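Local structure of N-acetyl-beta-D glucosaminidase (4ZM6) at residues 467-472 against 489-494; 694-699 against 818-823; 752-757 against 763-768. The protein probably cleaves terminal N-acetylglucosamine residues as a family 3 beta-N-acetylglucosaminidase, and carries a GCN5-related region that binds acetyl-CoA, consistent with glucosamine N-acetyltransferase activity. All coordinates share one frame; numbering follows the deposited sequence.

Contact 1 (467-472 against 489-494)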
# COMPACT_ATOMS: atom_id res chain seq x y z
N GLN A 467 -14.20 41.54 16.54
CA GLN A 467 -15.06 42.66 16.92
C GLN A 467 -16.52 42.25 16.76
O GLN A 467 -17.30 42.32 17.71
CB GLN A 467 -14.74 43.89 16.07
CG GLN A 467 -15.49 45.16 16.47
CD GLN A 467 -15.27 46.34 15.52
OE1 GLN A 467 -15.90 47.39 15.67
NE2 GLN A 467 -14.39 46.16 14.53
N ALA A 468 -16.88 41.82 15.56
CA ALA A 468 -18.26 41.45 15.23
C ALA A 468 -18.78 40.30 16.10
O ALA A 468 -19.96 40.26 16.43
CB ALA A 468 -18.38 41.09 13.76
N GLN A 469 -17.89 39.38 16.46
CA GLN A 469 -18.23 38.28 17.37
C GLN A 469 -18.79 38.81 18.70
O GLN A 469 -19.72 38.23 19.25
CB GLN A 469 -17.00 37.39 17.59
CG GLN A 469 -17.00 36.52 18.85
CD GLN A 469 -18.03 35.41 18.85
OE1 GLN A 469 -18.16 34.68 19.84
NE2 GLN A 469 -18.76 35.25 17.75
N LYS A 470 -18.22 39.91 19.19
CA LYS A 470 -18.66 40.51 20.45
C LYS A 470 -20.01 41.21 20.33
O LYS A 470 -20.78 41.23 21.29
CB LYS A 470 -17.63 41.51 20.98
CG LYS A 470 -16.36 40.87 21.51
CD LYS A 470 -15.35 41.92 21.95
CE LYS A 470 -14.36 41.37 22.97
NZ LYS A 470 -13.56 40.23 22.43
N LEU A 471 -20.29 41.77 19.16
CA LEU A 471 -21.44 42.66 18.97
C LEU A 471 -22.64 42.08 18.20
O LEU A 471 -23.78 42.42 18.50
CB LEU A 471 -20.98 43.95 18.28
CG LEU A 471 -19.92 44.77 19.02
CD1 LEU A 471 -19.61 46.04 18.24
CD2 LEU A 471 -20.37 45.10 20.43
N ALA A 472 -22.38 41.24 17.21
CA ALA A 472 -23.43 40.79 16.29
C ALA A 472 -24.49 39.95 17.00
O ALA A 472 -24.17 39.16 17.89
CB ALA A 472 -22.82 40.00 15.14
N PHE A 489 -10.00 32.70 15.09
CA PHE A 489 -11.18 33.05 15.89
C PHE A 489 -12.06 31.83 16.19
O PHE A 489 -13.17 31.72 15.68
CB PHE A 489 -11.98 34.17 15.21
CG PHE A 489 -12.05 34.05 13.70
CD1 PHE A 489 -13.03 33.28 13.09
CD2 PHE A 489 -11.15 34.74 12.89
CE1 PHE A 489 -13.09 33.18 11.70
CE2 PHE A 489 -11.21 34.64 11.51
CZ PHE A 489 -12.18 33.86 10.92
N PRO A 490 -11.57 30.91 17.04
CA PRO A 490 -12.35 29.70 17.34
C PRO A 490 -13.65 29.94 18.13
O PRO A 490 -14.47 29.04 18.21
CB PRO A 490 -11.38 28.84 18.17
CG PRO A 490 -10.04 29.48 18.04
CD PRO A 490 -10.28 30.92 17.74
N GLN A 491 -13.81 31.13 18.69
CA GLN A 491 -15.04 31.49 19.42
C GLN A 491 -16.24 31.52 18.46
O GLN A 491 -17.37 31.26 18.87
CB GLN A 491 -14.94 32.86 20.11
CG GLN A 491 -13.55 33.39 20.45
CD GLN A 491 -12.90 34.20 19.32
OE1 GLN A 491 -13.57 34.95 18.61
NE2 GLN A 491 -11.59 34.05 19.17
N VAL A 492 -15.97 31.87 17.20
CA VAL A 492 -17.02 32.00 16.19
C VAL A 492 -17.78 30.69 16.08
O VAL A 492 -17.21 29.66 15.76
CB VAL A 492 -16.44 32.40 14.82
CG1 VAL A 492 -17.50 32.30 13.73
CG2 VAL A 492 -15.88 33.81 14.87
N ASP A 493 -19.08 30.75 16.37
CA ASP A 493 -19.94 29.57 16.45
C ASP A 493 -20.37 29.06 15.08
O ASP A 493 -20.71 27.88 14.95
CB ASP A 493 -21.19 29.88 17.28
CG ASP A 493 -20.88 30.06 18.76
OD1 ASP A 493 -20.02 29.33 19.28
OD2 ASP A 493 -21.52 30.93 19.40
N THR A 494 -20.35 29.92 14.07
CA THR A 494 -20.90 29.56 12.77
C THR A 494 -19.97 30.02 11.64
O THR A 494 -19.83 31.21 11.37
CB THR A 494 -22.38 30.02 12.63
OG1 THR A 494 -22.67 30.40 11.28
CG2 THR A 494 -22.69 31.18 13.58
O HOH W 1 -14.16 37.72 20.10
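Q469, close to the C-terminal end of helix 459-471, lays its amide against Q491 and V492 and supplies more than half of the buried surface. Its chain leaves with CG anti to the backbone N (chi1 159°) and bends at the next bond (chi2 68°), so that the two ends of the amide are presented to successive residues of the loop. OE1 approaches the Q491 backbone O at 3.6 Å and Q491 CB at 3.7 Å; as two acceptors, the oxygens form no hydrogen bond. NE2 lies beside V492, 4.0 Å from its CA and 4.3 Å from its CG2 branch. The Q491 side chain, bent at its own chi2, turns its amide back over the aliphatic part of its partner, with Q491 OE1 3.8 Å from Q469 CG. The two glutamine chains cross obliquely, their amide planes 53° apart, so the pair meets by van der Waals contact without amide-to-amide bonding. Helix 459-471 is the crossover between the parallel neighbouring strands 447-452 and 475-479 of a mixed six-strand sheet, consistent with the alpha/beta sandwich domain of family 3 hydrolases, and the loop facing it leads into strand 494-497 of that sheet. V492 closes a type I turn from F489, its N bonded to F489 O at 3.2 Å, and packs its buried side chain on V477. Just beyond, D493 forms a salt bridge with R378, whose NH2 also donates a hydrogen bond to P490 O. On the exposed flank a water donates to Q491 OE1 over 3.2 Å and accepts only a weak bond from K470 NZ.

Contact 2 (694-699 against 818-823); sequences QDYKVP and HANWLL
The hydroxyl of Y696 is hydrogen-bonded to the backbone O of A817, one residue ahead of 818-823 in the same helix, while its ring lies against N820, three residues further along the helix. That bond at the far end of the ring, together with chi1 of 169°, which sets CG anti to the backbone N, directs the tyrosine from the loop onto the helix. N820 CB sits over one ring face in a CH-pi contact, 3.8 Å from the centroid and 28° off the ring normal, displaced toward the CE2 and CZ rim. Farther along the asparagine, ND2 comes 3.8 Å from Y696 CE1. The amide plane stands 78° from the ring plane, so the two flat groups do not stack. N820 is buried, and its OD1 is satisfied by the hydroxyl of Y847, which limits rotation of the amide; Y847 begins strand 847-857. W821, the next residue of the helix, also meets the loop. Its backbone N comes obliquely to Y696 CE2 at 3.8 Å, while the edge of its indole, at CE3, lies 4.1 Å from Y696 O, near the ring plane. V698 extends the apolar patch: its CG2, the branch beside the backbone N, meets W821 CB at 4.0 Å, the two side chains crossing at about a right angle. V698 O accepts a bond from Q703 in the following helix. The loop thus runs from strand 686-692 to helix 700-709 past the N820 and W821 side of helix 811-825, the helix of a beta-alpha-beta crossover between parallel strands 794-802 and 830-836, an arrangement characteristic of the GNAT acetyltransferase fold.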
# COMPACT_ATOMS: atom_id res chain seq x y z
N GLN A 694 -40.34 -27.13 -25.07
CA GLN A 694 -41.23 -28.20 -24.59
C GLN A 694 -41.45 -29.27 -25.65
O GLN A 694 -41.14 -30.44 -25.43
CB GLN A 694 -42.58 -27.62 -24.15
CG GLN A 694 -42.95 -27.90 -22.70
CD GLN A 694 -43.45 -26.64 -21.99
OE1 GLN A 694 -44.44 -26.04 -22.40
NE2 GLN A 694 -42.74 -26.23 -20.94
N ASP A 695 -41.97 -28.86 -26.80
CA ASP A 695 -42.11 -29.74 -27.96
C ASP A 695 -41.53 -29.04 -29.18
O ASP A 695 -42.27 -28.51 -30.02
CB ASP A 695 -43.59 -30.13 -28.18
CG ASP A 695 -43.91 -31.53 -27.64
OD1 ASP A 695 -43.22 -32.03 -26.73
OD2 ASP A 695 -44.88 -32.13 -28.15
N TYR A 696 -40.21 -29.03 -29.27
CA TYR A 696 -39.50 -28.40 -30.38
C TYR A 696 -39.08 -29.43 -31.41
O TYR A 696 -38.45 -30.45 -31.08
CB TYR A 696 -38.25 -27.63 -29.88
CG TYR A 696 -37.35 -27.18 -31.01
CD1 TYR A 696 -37.61 -26.00 -31.71
CD2 TYR A 696 -36.24 -27.94 -31.39
CE1 TYR A 696 -36.79 -25.59 -32.75
CE2 TYR A 696 -35.41 -27.53 -32.42
CZ TYR A 696 -35.69 -26.36 -33.10
OH TYR A 696 -34.87 -25.96 -34.13
N LYS A 697 -39.40 -29.14 -32.67
CA LYS A 697 -38.97 -29.95 -33.80
C LYS A 697 -38.19 -29.06 -34.76
O LYS A 697 -38.57 -27.91 -35.00
CB LYS A 697 -40.19 -30.55 -34.51
CG LYS A 697 -39.92 -31.90 -35.16
CD LYS A 697 -39.94 -33.05 -34.14
CE LYS A 697 -41.36 -33.42 -33.71
NZ LYS A 697 -42.22 -33.85 -34.84
N VAL A 698 -37.09 -29.58 -35.31
CA VAL A 698 -36.31 -28.86 -36.30
C VAL A 698 -37.15 -28.71 -37.57
O VAL A 698 -37.54 -29.72 -38.16
CB VAL A 698 -34.99 -29.59 -36.64
CG1 VAL A 698 -34.24 -28.89 -37.77
CG2 VAL A 698 -34.10 -29.70 -35.41
N PRO A 699 -37.46 -27.47 -37.98
CA PRO A 699 -38.26 -27.25 -39.19
C PRO A 699 -37.71 -27.99 -40.41
O PRO A 699 -36.50 -28.12 -40.56
CB PRO A 699 -38.17 -25.74 -39.40
CG PRO A 699 -37.95 -25.18 -38.03
CD PRO A 699 -37.11 -26.19 -37.31
N HIS A 818 -30.02 -27.12 -34.65
CA HIS A 818 -29.45 -28.33 -34.11
C HIS A 818 -29.20 -28.19 -32.61
O HIS A 818 -29.51 -29.09 -31.84
CB HIS A 818 -28.15 -28.68 -34.83
CG HIS A 818 -27.67 -30.06 -34.55
ND1 HIS A 818 -26.62 -30.33 -33.70
CD2 HIS A 818 -28.11 -31.26 -35.00
CE1 HIS A 818 -26.43 -31.64 -33.65
NE2 HIS A 818 -27.32 -32.22 -34.43
N ALA A 819 -28.63 -27.05 -32.22
CA ALA A 819 -28.41 -26.74 -30.80
C ALA A 819 -29.70 -26.83 -29.99
O ALA A 819 -29.69 -27.31 -28.86
CB ALA A 819 -27.78 -25.37 -30.65
N ASN A 820 -30.80 -26.36 -30.57
CA ASN A 820 -32.11 -26.50 -29.92
C ASN A 820 -32.52 -27.96 -29.76
O ASN A 820 -33.08 -28.34 -28.72
CB ASN A 820 -33.19 -25.73 -30.69
CG ASN A 820 -33.25 -24.27 -30.30
OD1 ASN A 820 -32.32 -23.72 -29.71
ND2 ASN A 820 -34.37 -23.62 -30.61
N TRP A 821 -32.25 -28.77 -30.79
CA TRP A 821 -32.57 -30.20 -30.75
C TRP A 821 -31.80 -30.87 -29.62
O TRP A 821 -32.39 -31.54 -28.76
CB TRP A 821 -32.23 -30.87 -32.09
CG TRP A 821 -32.44 -32.36 -32.13
CD1 TRP A 821 -31.49 -33.32 -32.36
CD2 TRP A 821 -33.68 -33.07 -31.94
NE1 TRP A 821 -32.06 -34.57 -32.32
CE2 TRP A 821 -33.40 -34.45 -32.06
CE3 TRP A 821 -35.00 -32.66 -31.67
CZ2 TRP A 821 -34.39 -35.43 -31.93
CZ3 TRP A 821 -35.99 -33.64 -31.54
CH2 TRP A 821 -35.68 -35.01 -31.67
N LEU A 822 -30.49 -30.67 -29.62
CA LEU A 822 -29.60 -31.17 -28.57
C LEU A 822 -30.03 -30.77 -27.17
O LEU A 822 -29.95 -31.57 -26.24
CB LEU A 822 -28.17 -30.68 -28.80
CG LEU A 822 -27.40 -31.27 -29.97
CD1 LEU A 822 -26.02 -30.65 -30.04
CD2 LEU A 822 -27.31 -32.78 -29.85
N LEU A 823 -30.47 -29.53 -27.01
CA LEU A 823 -30.97 -29.07 -25.72
C LEU A 823 -32.26 -29.81 -25.37
O LEU A 823 -32.41 -30.27 -24.24
CB LEU A 823 -31.19 -27.56 -25.71
CG LEU A 823 -29.91 -26.72 -25.76
CD1 LEU A 823 -30.20 -25.31 -26.23
CD2 LEU A 823 -29.20 -26.72 -24.41

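Contact 3 (752-757 against 763-768); sequences IVARQD and VIASLI
I752 and L767 face each other as an antiparallel hydrogen-bonded pair: I752 N donates to L767 O at 3.1 Å, and L767 N returns a bond to I752 O at 2.9 Å. Two residues on, the regular pairing gives way to a classic beta bulge, with I764 and A765 both opposite A754. A754 N reaches A765 O at 3.0 Å from well above the carbonyl plane, 60° out of it, whereas I764 N meets A754 O at 2.9 Å in a nearly straight bond (175°). The extra residue is accommodated side by side: A754 CB touches A765 CB at 3.7 Å, and I764, whose CG1 stands between its backbone N and carbonyl carbon (chi1 62°), places that CG1 4.0 Å from the same A754 CB. I752, A754, A765 and L767 share this tightly filled face, over which helix 811-825 brings I811, I815 and A819. On the reverse face, V753 meets V763 through their CG1 atoms, and S766 OG is hydrogen-bonded to the hydroxyl of Y739; helix 721-731 covers V753 and S766 with L724. Toward the hairpin end the contact opens to solvent: V763 and Q756 are partly exposed, and D757 is exposed, beyond the strand. R755, still buried, lays one guanidinium face over V763 CG2, 4.1 Å from NH1, with NE bonded to G761 O in the connecting turn and NH1 in a salt bridge with E723. Backbone bonds and methyl groups therefore hold the interior of the hairpin, while toward the turn a buried arginine adds charged and polar links, NH1 to an acidic residue and NE to the turn backbone.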
# COMPACT_ATOMS: atom_id res chain seq x y z
N ILE A 752 -19.95 -27.56 -29.93
CA ILE A 752 -20.49 -28.12 -31.16
C ILE A 752 -19.89 -27.42 -32.36
O ILE A 752 -19.71 -26.20 -32.36
CB ILE A 752 -22.02 -27.95 -31.22
CG1 ILE A 752 -22.67 -28.54 -29.96
CG2 ILE A 752 -22.59 -28.60 -32.47
CD1 ILE A 752 -22.29 -29.98 -29.69
N VAL A 753 -19.59 -28.19 -33.39
CA VAL A 753 -19.08 -27.66 -34.63
C VAL A 753 -19.88 -28.23 -35.79
O VAL A 753 -20.43 -29.33 -35.68
CB VAL A 753 -17.60 -28.01 -34.85
CG1 VAL A 753 -16.72 -27.24 -33.89
CG2 VAL A 753 -17.36 -29.51 -34.72
N ALA A 754 -19.97 -27.46 -36.87
CA ALA A 754 -20.45 -27.95 -38.15
C ALA A 754 -19.23 -28.31 -38.99
O ALA A 754 -18.25 -27.56 -39.00
CB ALA A 754 -21.29 -26.90 -38.84
N ARG A 755 -19.29 -29.45 -39.67
CA ARG A 755 -18.23 -29.89 -40.59
C ARG A 755 -18.79 -30.21 -41.97
O ARG A 755 -19.97 -30.53 -42.11
CB ARG A 755 -17.52 -31.14 -40.05
CG ARG A 755 -16.69 -30.91 -38.81
CD ARG A 755 -16.03 -32.20 -38.34
NE ARG A 755 -14.61 -31.99 -38.01
CZ ARG A 755 -14.09 -32.00 -36.79
NH1 ARG A 755 -12.79 -31.80 -36.64
NH2 ARG A 755 -14.84 -32.22 -35.71
N GLN A 756 -17.93 -30.12 -42.98
CA GLN A 756 -18.35 -30.44 -44.34
C GLN A 756 -18.40 -31.94 -44.51
O GLN A 756 -17.46 -32.64 -44.14
CB GLN A 756 -17.37 -29.83 -45.36
CG GLN A 756 -17.82 -29.98 -46.81
CD GLN A 756 -19.21 -29.42 -47.06
OE1 GLN A 756 -20.10 -30.11 -47.55
NE2 GLN A 756 -19.39 -28.16 -46.70
N ASP A 757 -19.51 -32.44 -45.06
CA ASP A 757 -19.68 -33.86 -45.40
C ASP A 757 -19.88 -34.77 -44.19
O ASP A 757 -20.95 -35.36 -44.02
CB ASP A 757 -18.51 -34.38 -46.26
CG ASP A 757 -18.27 -33.55 -47.49
OD1 ASP A 757 -19.25 -33.09 -48.11
OD2 ASP A 757 -17.08 -33.35 -47.84
N VAL A 763 -13.79 -27.74 -40.21
CA VAL A 763 -14.77 -27.01 -39.40
C VAL A 763 -15.21 -25.75 -40.15
O VAL A 763 -14.37 -24.95 -40.57
CB VAL A 763 -14.19 -26.63 -38.02
CG1 VAL A 763 -15.20 -25.79 -37.24
CG2 VAL A 763 -13.80 -27.87 -37.24
N ILE A 764 -16.51 -25.59 -40.31
CA ILE A 764 -17.08 -24.46 -41.05
C ILE A 764 -17.99 -23.57 -40.20
O ILE A 764 -18.41 -22.50 -40.64
CB ILE A 764 -17.84 -24.92 -42.31
CG1 ILE A 764 -19.03 -25.83 -41.95
CG2 ILE A 764 -16.89 -25.63 -43.27
CD1 ILE A 764 -19.67 -26.50 -43.14
N ALA A 765 -18.31 -24.01 -38.99
CA ALA A 765 -19.13 -23.23 -38.07
C ALA A 765 -18.94 -23.81 -36.68
O ALA A 765 -18.37 -24.89 -36.53
CB ALA A 765 -20.59 -23.28 -38.48
N SER A 766 -19.42 -23.09 -35.66
CA SER A 766 -19.34 -23.59 -34.30
C SER A 766 -20.25 -22.81 -33.37
O SER A 766 -20.65 -21.69 -33.68
CB SER A 766 -17.90 -23.51 -33.78
OG SER A 766 -17.67 -22.29 -33.10
N LEU A 767 -20.57 -23.41 -32.22
CA LEU A 767 -21.23 -22.69 -31.13
C LEU A 767 -21.00 -23.38 -29.80
O LEU A 767 -20.52 -24.51 -29.76
CB LEU A 767 -22.73 -22.51 -31.39
CG LEU A 767 -23.61 -23.76 -31.43
CD1 LEU A 767 -23.87 -24.32 -30.04
CD2 LEU A 767 -24.93 -23.44 -32.11
N ILE A 768 -21.36 -22.70 -28.72
CA ILE A 768 -21.15 -23.18 -27.35
C ILE A 768 -22.48 -23.43 -26.67
O ILE A 768 -23.22 -22.49 -26.39
CB ILE A 768 -20.36 -22.15 -26.50
CG1 ILE A 768 -18.94 -22.00 -27.03
CG2 ILE A 768 -20.32 -22.58 -25.04
CD1 ILE A 768 -18.22 -20.79 -26.48

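Overall arrangement
Contacts 2 and 3 belong to one neighbourhood, their centres about 17 Å apart; the centre of contact 1 lies about 82 Å and 83 Å from theirs, on the opposite side of the chain's centre. Helix 811-825 joins the nearer two: A819 and L822 pack on L767 and I752 of the hairpin, while N820 and W821 turn to the loop 694-699. Contact 3 is the buried one, built on backbone hydrogen bonds and aliphatic packing. Contact 2, partly buried, fastens a loop to a helix with aromatic and apolar contacts. Contact 1, also partly buried, sets glutamines against each other near water, beside a different sheet.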